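Local atomic coordinates of L-amino acid deaminase (Proteus vulgaris, PDB entry 5HXW), a protein that probably oxidises L-amino acids to the corresponding keto acids with release of ammonia, as a membrane-bound flavoenzyme that carries FAD. Residues L245-N251 with Q340-L346; D253-L257 with Y311-Y315. All coordinates share one frame; numbering follows the deposited sequence.

Contact 1: L245-N251 with Q340-L346; sequences LFMQNLN and QSTHWNL. With 16A (cetyl-trimethyl-ammonium), chain H.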
ATOM      1  N   LEU A 245      15.778   3.795   4.835  1.00 63.71           N
ATOM      2  CA  LEU A 245      16.580   4.829   5.489  1.00 64.63           C
ATOM      3  C   LEU A 245      16.713   4.607   7.001  1.00 66.17           C
ATOM      4  O   LEU A 245      17.775   4.868   7.573  1.00 67.72           O
ATOM      5  CB  LEU A 245      16.013   6.221   5.175  1.00 63.70           C
ATOM      6  CG  LEU A 245      16.771   7.506   5.543  1.00 64.77           C
ATOM      7  CD1 LEU A 245      18.144   7.605   4.891  1.00 65.59           C
ATOM      8  CD2 LEU A 245      15.923   8.710   5.168  1.00 63.86           C
ATOM      9  N   PHE A 246      15.642   4.115   7.630  1.00 65.79           N
ATOM     10  CA  PHE A 246      15.657   3.755   9.052  1.00 66.36           C
ATOM     11  C   PHE A 246      16.625   2.604   9.341  1.00 68.04           C
ATOM     12  O   PHE A 246      17.376   2.658  10.316  1.00 69.58           O
ATOM     13  CB  PHE A 246      14.240   3.422   9.548  1.00 65.25           C
ATOM     14  CG  PHE A 246      14.133   3.298  11.046  1.00 65.44           C
ATOM     15  CD1 PHE A 246      13.944   4.430  11.841  1.00 65.38           C
ATOM     16  CD2 PHE A 246      14.228   2.049  11.666  1.00 66.56           C
ATOM     17  CE1 PHE A 246      13.858   4.317  13.226  1.00 66.70           C
ATOM     18  CE2 PHE A 246      14.143   1.930  13.051  1.00 67.62           C
ATOM     19  CZ  PHE A 246      13.955   3.066  13.830  1.00 67.61           C
ATOM     20  N   MET A 247      16.605   1.580   8.489  1.00 68.52           N
ATOM     21  CA  MET A 247      17.465   0.402   8.659  1.00 70.42           C
ATOM     22  C   MET A 247      18.909   0.641   8.193  1.00 72.12           C
ATOM     23  O   MET A 247      19.823  -0.097   8.592  1.00 73.45           O
ATOM     24  CB  MET A 247      16.860  -0.824   7.965  1.00 70.17           C
ATOM     25  CG  MET A 247      15.477  -1.243   8.460  1.00 69.64           C
ATOM     26  SD  MET A 247      15.343  -1.566  10.233  1.00 71.13           S
ATOM     27  CE  MET A 247      16.318  -3.062  10.411  1.00 73.11           C
ATOM     28  N   GLN A 248      19.102   1.660   7.353  1.00 71.47           N
ATOM     29  CA  GLN A 248      20.435   2.119   6.947  1.00 72.82           C
ATOM     30  C   GLN A 248      21.275   2.595   8.127  1.00 73.63           C
ATOM     31  O   GLN A 248      22.443   2.221   8.246  1.00 75.31           O
ATOM     32  CB  GLN A 248      20.336   3.241   5.919  1.00 72.49           C
ATOM     33  CG  GLN A 248      20.773   2.845   4.523  1.00 72.93           C
ATOM     34  CD  GLN A 248      21.214   4.040   3.705  1.00 73.44           C
ATOM     35  OE1 GLN A 248      20.484   5.027   3.569  1.00 72.78           O
ATOM     36  NE2 GLN A 248      22.414   3.956   3.147  1.00 74.36           N
ATOM     37  N   ASN A 249      20.665   3.412   8.988  1.00 72.79           N
ATOM     38  CA  ASN A 249      21.298   3.916  10.212  1.00 73.74           C
ATOM     39  C   ASN A 249      21.647   2.811  11.214  1.00 74.97           C
ATOM     40  O   ASN A 249      22.520   2.997  12.066  1.00 76.33           O
ATOM     41  CB  ASN A 249      20.404   4.969  10.877  1.00 72.36           C
ATOM     42  CG  ASN A 249      21.161   5.864  11.847  1.00 73.15           C
ATOM     43  OD1 ASN A 249      22.344   6.154  11.659  1.00 74.83           O
ATOM     44  ND2 ASN A 249      20.472   6.319  12.887  1.00 72.33           N
ATOM     45  N   LEU A 250      20.952   1.676  11.100  1.00 74.19           N
ATOM     46  CA  LEU A 250      21.227   0.482  11.904  1.00 75.74           C
ATOM     47  C   LEU A 250      22.083  -0.540  11.140  1.00 77.11           C
ATOM     48  O   LEU A 250      22.256  -1.680  11.593  1.00 78.82           O
ATOM     49  CB  LEU A 250      19.919  -0.158  12.403  1.00 74.56           C
ATOM     50  CG  LEU A 250      18.862   0.660  13.164  1.00 73.43           C
ATOM     51  CD1 LEU A 250      17.645  -0.212  13.419  1.00 72.88           C
ATOM     52  CD2 LEU A 250      19.376   1.258  14.470  1.00 74.94           C
ATOM     53  N   ASN A 251      22.620  -0.109   9.993  1.00 76.76           N
ATOM     54  CA  ASN A 251      23.500  -0.912   9.121  1.00 77.53           C
ATOM     55  C   ASN A 251      22.902  -2.230   8.602  1.00 77.56           C
ATOM     56  O   ASN A 251      23.589  -3.257   8.527  1.00 79.18           O
ATOM     57  CB  ASN A 251      24.881  -1.117   9.767  1.00 79.81           C
ATOM     58  CG  ASN A 251      25.710   0.152   9.783  1.00 80.18           C
ATOM     59  OD1 ASN A 251      26.188   0.614   8.742  1.00 79.35           O
ATOM     60  ND2 ASN A 251      25.896   0.719  10.971  1.00 80.73           N
ATOM     61  N   GLN A 340      20.646  13.288   1.739  1.00 76.68           N
ATOM     62  CA  GLN A 340      20.183  12.475   2.854  1.00 76.34           C
ATOM     63  C   GLN A 340      21.384  11.713   3.396  1.00 78.01           C
ATOM     64  O   GLN A 340      22.084  11.030   2.637  1.00 78.52           O
ATOM     65  CB  GLN A 340      19.102  11.490   2.407  1.00 75.12           C
ATOM     66  CG  GLN A 340      17.697  12.071   2.355  1.00 74.79           C
ATOM     67  CD  GLN A 340      16.695  11.169   1.651  1.00 74.12           C
ATOM     68  OE1 GLN A 340      16.880   9.954   1.549  1.00 74.13           O
ATOM     69  NE2 GLN A 340      15.617  11.767   1.164  1.00 74.12           N
ATOM     70  N   SER A 341      21.631  11.853   4.698  1.00 78.95           N
ATOM     71  CA  SER A 341      22.690  11.108   5.378  1.00 79.27           C
ATOM     72  C   SER A 341      22.372   9.618   5.443  1.00 77.69           C
ATOM     73  O   SER A 341      21.202   9.223   5.498  1.00 75.58           O
ATOM     74  CB  SER A 341      22.937  11.661   6.782  1.00 80.97           C
ATOM     75  OG  SER A 341      23.782  12.797   6.731  1.00 83.37           O
ATOM     76  N   THR A 342      23.425   8.806   5.406  1.00 78.20           N
ATOM     77  CA  THR A 342      23.315   7.357   5.578  1.00 77.75           C
ATOM     78  C   THR A 342      23.414   7.002   7.061  1.00 78.14           C
ATOM     79  O   THR A 342      22.950   5.940   7.483  1.00 77.65           O
ATOM     80  CB  THR A 342      24.386   6.590   4.770  1.00 78.83           C
ATOM     81  OG1 THR A 342      25.695   6.991   5.192  1.00 81.70           O
ATOM     82  CG2 THR A 342      24.239   6.851   3.270  1.00 78.17           C
ATOM     83  N   HIS A 343      24.022   7.904   7.836  1.00 79.54           N
ATOM     84  CA  HIS A 343      24.192   7.744   9.281  1.00 81.09           C
ATOM     85  C   HIS A 343      24.022   9.050  10.044  1.00 81.08           C
ATOM     86  O   HIS A 343      24.441  10.115   9.582  1.00 81.78           O
ATOM     87  CB  HIS A 343      25.542   7.107   9.608  1.00 83.74           C
ATOM     88  CG  HIS A 343      25.564   5.628   9.393  1.00 85.54           C
ATOM     89  ND1 HIS A 343      25.826   5.059   8.164  1.00 86.05           N
ATOM     90  CD2 HIS A 343      25.326   4.600  10.240  1.00 86.67           C
ATOM     91  CE1 HIS A 343      25.760   3.744   8.267  1.00 86.71           C
ATOM     92  NE2 HIS A 343      25.460   3.439   9.517  1.00 87.36           N
ATOM     93  N   TRP A 344      23.386   8.947  11.209  1.00 80.45           N
ATOM     94  CA  TRP A 344      23.158  10.080  12.102  1.00 80.69           C
ATOM     95  C   TRP A 344      23.088   9.628  13.557  1.00 82.54           C
ATOM     96  O   TRP A 344      22.643   8.513  13.856  1.00 81.73           O
ATOM     97  CB  TRP A 344      21.884  10.841  11.717  1.00 78.36           C
ATOM     98  CG  TRP A 344      20.641   9.990  11.704  1.00 76.71           C
ATOM     99  CD1 TRP A 344      19.761   9.805  12.736  1.00 76.07           C
ATOM    100  CD2 TRP A 344      20.146   9.206  10.610  1.00 74.60           C
ATOM    101  NE1 TRP A 344      18.752   8.958  12.352  1.00 74.06           N
ATOM    102  CE2 TRP A 344      18.958   8.575  11.053  1.00 73.29           C
ATOM    103  CE3 TRP A 344      20.588   8.975   9.295  1.00 74.03           C
ATOM    104  CZ2 TRP A 344      18.203   7.726  10.229  1.00 71.70           C
ATOM    105  CZ3 TRP A 344      19.836   8.127   8.473  1.00 72.65           C
ATOM    106  CH2 TRP A 344      18.654   7.517   8.947  1.00 71.57           C
ATOM    107  N   ASN A 345      23.547  10.504  14.449  1.00 84.76           N
ATOM    108  CA  ASN A 345      23.452  10.292  15.888  1.00 86.13           C
ATOM    109  C   ASN A 345      22.019  10.489  16.363  1.00 85.07           C
ATOM    110  O   ASN A 345      21.286  11.322  15.820  1.00 84.05           O
ATOM    111  CB  ASN A 345      24.400  11.235  16.622  1.00 88.73           C
ATOM    112  CG  ASN A 345      25.857  10.980  16.281  1.00 90.77           C
ATOM    113  OD1 ASN A 345      26.423   9.948  16.649  1.00 92.19           O
ATOM    114  ND2 ASN A 345      26.473  11.924  15.577  1.00 90.88           N
ATOM    115  N   LEU A 346      21.627   9.720  17.376  1.00 85.25           N
ATOM    116  CA  LEU A 346      20.239   9.709  17.851  1.00 83.98           C
ATOM    117  C   LEU A 346      19.857  10.946  18.678  1.00 85.18           C
ATOM    118  O   LEU A 346      18.681  11.151  18.990  1.00 83.99           O
ATOM    119  CB  LEU A 346      19.926   8.400  18.600  1.00 83.66           C
ATOM    120  CG  LEU A 346      20.208   7.052  17.909  1.00 83.01           C
ATOM    121  CD1 LEU A 346      19.847   5.889  18.822  1.00 83.69           C
ATOM    122  CD2 LEU A 346      19.496   6.906  16.571  1.00 80.30           C
TER
HETATM  123  C1  16A H 502      29.081  20.909 -13.264  1.00 64.67           C
HETATM  124  C2  16A H 502      28.056  20.026 -12.586  1.00 65.47           C
HETATM  125  C3  16A H 502      28.114  20.192 -11.072  1.00 66.16           C
HETATM  126  C4  16A H 502      26.893  19.578 -10.398  1.00 66.83           C
HETATM  127  C5  16A H 502      27.168  19.325  -8.920  1.00 67.84           C
HETATM  128  C6  16A H 502      25.928  19.578  -8.071  1.00 68.49           C
HETATM  129  C7  16A H 502      25.784  18.505  -7.000  1.00 69.72           C
HETATM  130  C8  16A H 502      25.134  19.059  -5.739  1.00 70.14           C
HETATM  131  C9  16A H 502      24.375  17.957  -5.007  1.00 70.83           C
HETATM  132  C10 16A H 502      24.498  18.108  -3.498  1.00 71.58           C
HETATM  133  C11 16A H 502      25.488  17.109  -2.911  1.00 72.89           C
HETATM  134  C12 16A H 502      25.000  16.596  -1.563  1.00 74.88           C
HETATM  135  C13 16A H 502      25.765  17.239  -0.412  1.00 77.01           C
HETATM  136  C14 16A H 502      26.554  16.181   0.346  1.00 79.72           C
HETATM  137  C15 16A H 502      26.289  16.240   1.847  1.00 83.15           C
HETATM  138  C16 16A H 502      25.548  14.981   2.323  1.00 86.50           C
HETATM  139  N1  16A H 502      26.313  13.980   3.122  1.00 88.08           N
HETATM  140  C17 16A H 502      27.453  13.387   2.393  1.00 87.35           C
HETATM  141  C18 16A H 502      26.795  14.543   4.401  1.00 88.84           C
HETATM  142  C19 16A H 502      25.392  12.883   3.442  1.00 88.50           C
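Asn249 and Trp344 meet over the indole face. The carboxamide of Asn249 lies stacked on the ring, the two planes 19° apart, with ND2 3.2 Å above the plane near the rim. Beside it, Asn249 CB sits over the six-membered ring, a CH-pi contact 3.7 Å from the centroid. CG of Asn249 is anti to its own N (chi1 -160°), which turns the amide toward the backbone of Trp344. There it uses both ends: Trp344 N donates to Asn249 OD1 over 3.0 Å, almost straight but from above the carbonyl plane, and Asn249 ND2 donates to Trp344 O at 3.2 Å, nearly within its own amide plane. One carboxamide thus holds the backbone of Trp344 at two points and covers a face of its indole, while NE1 bonds Arg211 O. At the ring's far edge CH2 comes 3.1 Å from Leu245 O and 3.9 Å from Leu245 CG; Pro351 also touches this indole. His343, on the outer side, brings NE2 to Asn251 OD1 for a weak, bent bond of 3.0 Å, the acceptor lying at the imidazole edge near its plane. Asn251, with positive phi, is the C' residue of the Schellman motif that ends helix 243-248; two residues before it, the side chain of Asn249 pairs with the backbone N and O of Trp344 in the extended 340-346 loop.

Contact 2: D253-L257 with Y311-Y315; sequences DVPTL and YGYKY. With 16A (cetyl-trimethyl-ammonium), chain J.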
ATOM      1  N   ASP A 253      20.780  -3.518   5.218  1.00 75.36           N
ATOM      2  CA  ASP A 253      20.410  -3.177   3.845  1.00 74.30           C
ATOM      3  C   ASP A 253      18.988  -3.629   3.495  1.00 72.34           C
ATOM      4  O   ASP A 253      18.702  -4.831   3.455  1.00 73.46           O
ATOM      5  CB  ASP A 253      21.428  -3.784   2.869  1.00 76.61           C
ATOM      6  CG  ASP A 253      21.214  -3.330   1.434  1.00 77.05           C
ATOM      7  OD1 ASP A 253      21.349  -2.115   1.162  1.00 76.33           O
ATOM      8  OD2 ASP A 253      20.916  -4.193   0.579  1.00 78.04           O
ATOM      9  N   VAL A 254      18.106  -2.659   3.253  1.00 69.58           N
ATOM     10  CA  VAL A 254      16.756  -2.929   2.746  1.00 67.25           C
ATOM     11  C   VAL A 254      16.704  -2.435   1.300  1.00 65.92           C
ATOM     12  O   VAL A 254      16.789  -1.228   1.067  1.00 65.83           O
ATOM     13  CB  VAL A 254      15.653  -2.247   3.598  1.00 66.38           C
ATOM     14  CG1 VAL A 254      14.267  -2.505   3.012  1.00 65.43           C
ATOM     15  CG2 VAL A 254      15.695  -2.744   5.033  1.00 66.73           C
ATOM     16  N   PRO A 255      16.567  -3.357   0.321  1.00 65.35           N
ATOM     17  CA  PRO A 255      16.638  -2.911  -1.069  1.00 64.80           C
ATOM     18  C   PRO A 255      15.297  -2.441  -1.646  1.00 63.99           C
ATOM     19  O   PRO A 255      14.488  -3.258  -2.103  1.00 64.00           O
ATOM     20  CB  PRO A 255      17.156  -4.149  -1.816  1.00 65.54           C
ATOM     21  CG  PRO A 255      17.092  -5.287  -0.847  1.00 66.36           C
ATOM     22  CD  PRO A 255      16.406  -4.818   0.400  1.00 66.07           C
ATOM     23  N   THR A 256      15.071  -1.129  -1.614  1.00 63.29           N
ATOM     24  CA  THR A 256      13.885  -0.520  -2.222  1.00 62.33           C
ATOM     25  C   THR A 256      14.282   0.660  -3.097  1.00 62.75           C
ATOM     26  O   THR A 256      15.273   1.344  -2.826  1.00 63.69           O
ATOM     27  CB  THR A 256      12.863  -0.017  -1.174  1.00 61.30           C
ATOM     28  OG1 THR A 256      13.447   1.030  -0.386  1.00 61.37           O
ATOM     29  CG2 THR A 256      12.387  -1.140  -0.260  1.00 61.69           C
ATOM     30  N   LEU A 257      13.501   0.890  -4.147  1.00 62.22           N
ATOM     31  CA  LEU A 257      13.648   2.082  -4.969  1.00 62.01           C
ATOM     32  C   LEU A 257      12.332   2.851  -5.011  1.00 61.37           C
ATOM     33  O   LEU A 257      11.266   2.228  -5.008  1.00 60.39           O
ATOM     34  CB  LEU A 257      14.130   1.728  -6.384  1.00 62.24           C
ATOM     35  CG  LEU A 257      15.591   1.285  -6.559  1.00 62.88           C
ATOM     36  CD1 LEU A 257      15.910   1.081  -8.031  1.00 62.73           C
ATOM     37  CD2 LEU A 257      16.568   2.285  -5.954  1.00 62.99           C
ATOM     38  N   TYR A 311      22.133  -0.889  -6.919  1.00 65.31           N
ATOM     39  CA  TYR A 311      21.350  -2.109  -7.138  1.00 65.37           C
ATOM     40  C   TYR A 311      20.149  -1.946  -8.079  1.00 64.91           C
ATOM     41  O   TYR A 311      19.251  -2.792  -8.109  1.00 65.38           O
ATOM     42  CB  TYR A 311      20.933  -2.749  -5.800  1.00 64.69           C
ATOM     43  CG  TYR A 311      20.096  -1.876  -4.889  1.00 62.77           C
ATOM     44  CD1 TYR A 311      18.702  -1.802  -5.038  1.00 61.15           C
ATOM     45  CD2 TYR A 311      20.692  -1.141  -3.856  1.00 62.44           C
ATOM     46  CE1 TYR A 311      17.932  -1.006  -4.201  1.00 59.53           C
ATOM     47  CE2 TYR A 311      19.927  -0.344  -3.009  1.00 61.03           C
ATOM     48  CZ  TYR A 311      18.551  -0.282  -3.186  1.00 59.80           C
ATOM     49  OH  TYR A 311      17.788   0.501  -2.355  1.00 58.84           O
ATOM     50  N   GLY A 312      20.154  -0.868  -8.859  1.00 65.02           N
ATOM     51  CA  GLY A 312      19.147  -0.638  -9.894  1.00 64.85           C
ATOM     52  C   GLY A 312      19.215  -1.618 -11.051  1.00 67.04           C
ATOM     53  O   GLY A 312      18.249  -1.736 -11.816  1.00 67.38           O
ATOM     54  N   TYR A 313      20.348  -2.315 -11.181  1.00 69.04           N
ATOM     55  CA  TYR A 313      20.523  -3.374 -12.186  1.00 70.95           C
ATOM     56  C   TYR A 313      19.588  -4.565 -11.940  1.00 71.60           C
ATOM     57  O   TYR A 313      19.168  -5.239 -12.885  1.00 72.52           O
ATOM     58  CB  TYR A 313      21.991  -3.826 -12.280  1.00 72.33           C
ATOM     59  CG  TYR A 313      22.481  -4.737 -11.162  1.00 72.95           C
ATOM     60  CD1 TYR A 313      23.002  -4.205  -9.973  1.00 72.50           C
ATOM     61  CD2 TYR A 313      22.444  -6.134 -11.303  1.00 73.73           C
ATOM     62  CE1 TYR A 313      23.454  -5.036  -8.953  1.00 73.12           C
ATOM     63  CE2 TYR A 313      22.892  -6.972 -10.287  1.00 74.53           C
ATOM     64  CZ  TYR A 313      23.396  -6.421  -9.115  1.00 74.41           C
ATOM     65  OH  TYR A 313      23.843  -7.250  -8.110  1.00 75.40           O
ATOM     66  N   LYS A 314      19.274  -4.800 -10.665  1.00 71.53           N
ATOM     67  CA  LYS A 314      18.352  -5.856 -10.237  1.00 72.67           C
ATOM     68  C   LYS A 314      16.901  -5.603 -10.670  1.00 72.27           C
ATOM     69  O   LYS A 314      16.085  -6.527 -10.678  1.00 72.73           O
ATOM     70  CB  LYS A 314      18.415  -6.033  -8.716  1.00 71.83           C
ATOM     71  CG  LYS A 314      19.718  -6.615  -8.196  1.00 72.92           C
ATOM     72  CD  LYS A 314      19.741  -6.593  -6.679  1.00 72.50           C
ATOM     73  CE  LYS A 314      21.042  -7.155  -6.133  1.00 74.28           C
ATOM     74  NZ  LYS A 314      21.073  -7.074  -4.648  1.00 73.91           N
ATOM     75  N   TYR A 315      16.602  -4.355 -11.031  1.00 72.48           N
ATOM     76  CA  TYR A 315      15.259  -3.929 -11.437  1.00 72.56           C
ATOM     77  C   TYR A 315      15.065  -3.935 -12.955  1.00 75.49           C
ATOM     78  O   TYR A 315      13.992  -3.572 -13.445  1.00 75.59           O
ATOM     79  CB  TYR A 315      14.958  -2.529 -10.887  1.00 69.59           C
ATOM     80  CG  TYR A 315      14.751  -2.460  -9.391  1.00 67.45           C
ATOM     81  CD1 TYR A 315      15.834  -2.534  -8.506  1.00 67.54           C
ATOM     82  CD2 TYR A 315      13.472  -2.292  -8.857  1.00 65.91           C
ATOM     83  CE1 TYR A 315      15.645  -2.462  -7.133  1.00 66.63           C
ATOM     84  CE2 TYR A 315      13.273  -2.216  -7.481  1.00 65.12           C
ATOM     85  CZ  TYR A 315      14.362  -2.301  -6.625  1.00 65.50           C
ATOM     86  OH  TYR A 315      14.177  -2.224  -5.264  1.00 65.20           O
TER
HETATM   87  C1  16A J 504      18.024   1.100 -14.167  1.00 71.89           C
HETATM   88  C2  16A J 504      17.230   1.564 -12.965  1.00 71.35           C
HETATM   89  C3  16A J 504      15.918   0.797 -12.852  1.00 71.04           C
HETATM   90  C4  16A J 504      15.039   1.386 -11.756  1.00 71.12           C
HETATM   91  C5  16A J 504      13.574   1.037 -11.978  1.00 70.98           C
HETATM   92  C6  16A J 504      12.849   0.895 -10.647  1.00 72.03           C
HETATM   93  C7  16A J 504      11.453   0.316 -10.840  1.00 72.72           C
HETATM   94  C8  16A J 504      10.499   0.848  -9.779  1.00 73.26           C
HETATM   95  C9  16A J 504       9.473  -0.212  -9.402  1.00 77.17           C
HETATM   96  C10 16A J 504       8.067   0.208  -9.821  1.00 79.77           C
HETATM   97  C11 16A J 504       7.260  -0.980 -10.331  1.00 81.98           C
HETATM   98  C12 16A J 504       6.236  -1.431  -9.295  1.00 85.58           C
HETATM   99  C13 16A J 504       4.813  -1.319  -9.829  1.00 87.78           C
HETATM  100  C14 16A J 504       3.801  -1.429  -8.693  1.00 89.21           C
HETATM  101  C15 16A J 504       2.664  -0.426  -8.868  1.00 89.62           C
HETATM  102  C16 16A J 504       1.349  -0.994  -8.311  1.00 89.70           C
HETATM  103  N1  16A J 504       0.367  -0.020  -7.769  1.00 89.70           N
HETATM  104  C17 16A J 504      -0.848  -0.765  -7.417  1.00 90.38           C
HETATM  105  C18 16A J 504       0.835   0.630  -6.537  1.00 89.57           C
HETATM  106  C19 16A J 504      -0.022   1.006  -8.752  1.00 88.61           C
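Tyr311 OH donates to Thr256 O over 2.7 Å, a hydrogen bond from a phenol to the backbone of 253-257. The hydroxyl reaches this carbonyl from above its plane, 39° out of it. CG of Tyr311 stands between the backbone N and the carbonyl carbon (chi1 59°), and from there the ring extends across to the 253-257 chain. Tyr315 OH lies 3.3 Å from Pro255 O, but its hydrogen bond is to Ile396 O, on the strand that pairs with the start of 257-266.

Leu257 opens that strand, its backbone bonded to Ile396, so the phenol of Tyr315 ends where two antiparallel strands, 257-266 and 386-396, of the large mixed sheet meet. Segment 311-315, leading from helix 308-311 toward strand 326-329, lies against this strand start.

Apolar contacts fill the rest. Leu257 CD1 lies over one face of Tyr315, a CH-pi contact 3.7 Å from the ring centroid and 15° off its normal, while CD2, the other branch, touches Tyr311 CE1 at 4.0 Å. The two branches of this leucine thus reach one ring each, and Tyr315 CE1 itself lies at the edge of the Tyr311 ring. Pro255 CB rests over a face of Tyr311, near its rim.

Leu257 CD1 also lines the pocket of a bound cetyl-trimethyl-ammonium, 3.8 Å from C4 of its alkyl chain. Further along that chain C6 is 3.7 Å from Tyr315 CD2, and C3 is near Gly312 O.

In the fold
Contact 1 and contact 2 have centres about 17 Å apart, on the same side of the chain's centre. In sequence the order is 245-251, 253-257, 311-315, 340-346, so contact 2 falls within the span bracketed by contact 1. One residue separates their first segments. They touch directly where Met247 CB packs on Val254 CG2 at 3.7 Å. Arg244, from the same helix, forms a salt bridge with Asp253. Contact 1 lies at the surface near the FAD, which touches Phe246; contact 2 is buried beside a detergent pocket. Contact 1 ties the end of helix 243-248 to loop 340-346, and contact 2 packs the connection from this helix to strand 257-266 of the large mixed sheet against 311-315.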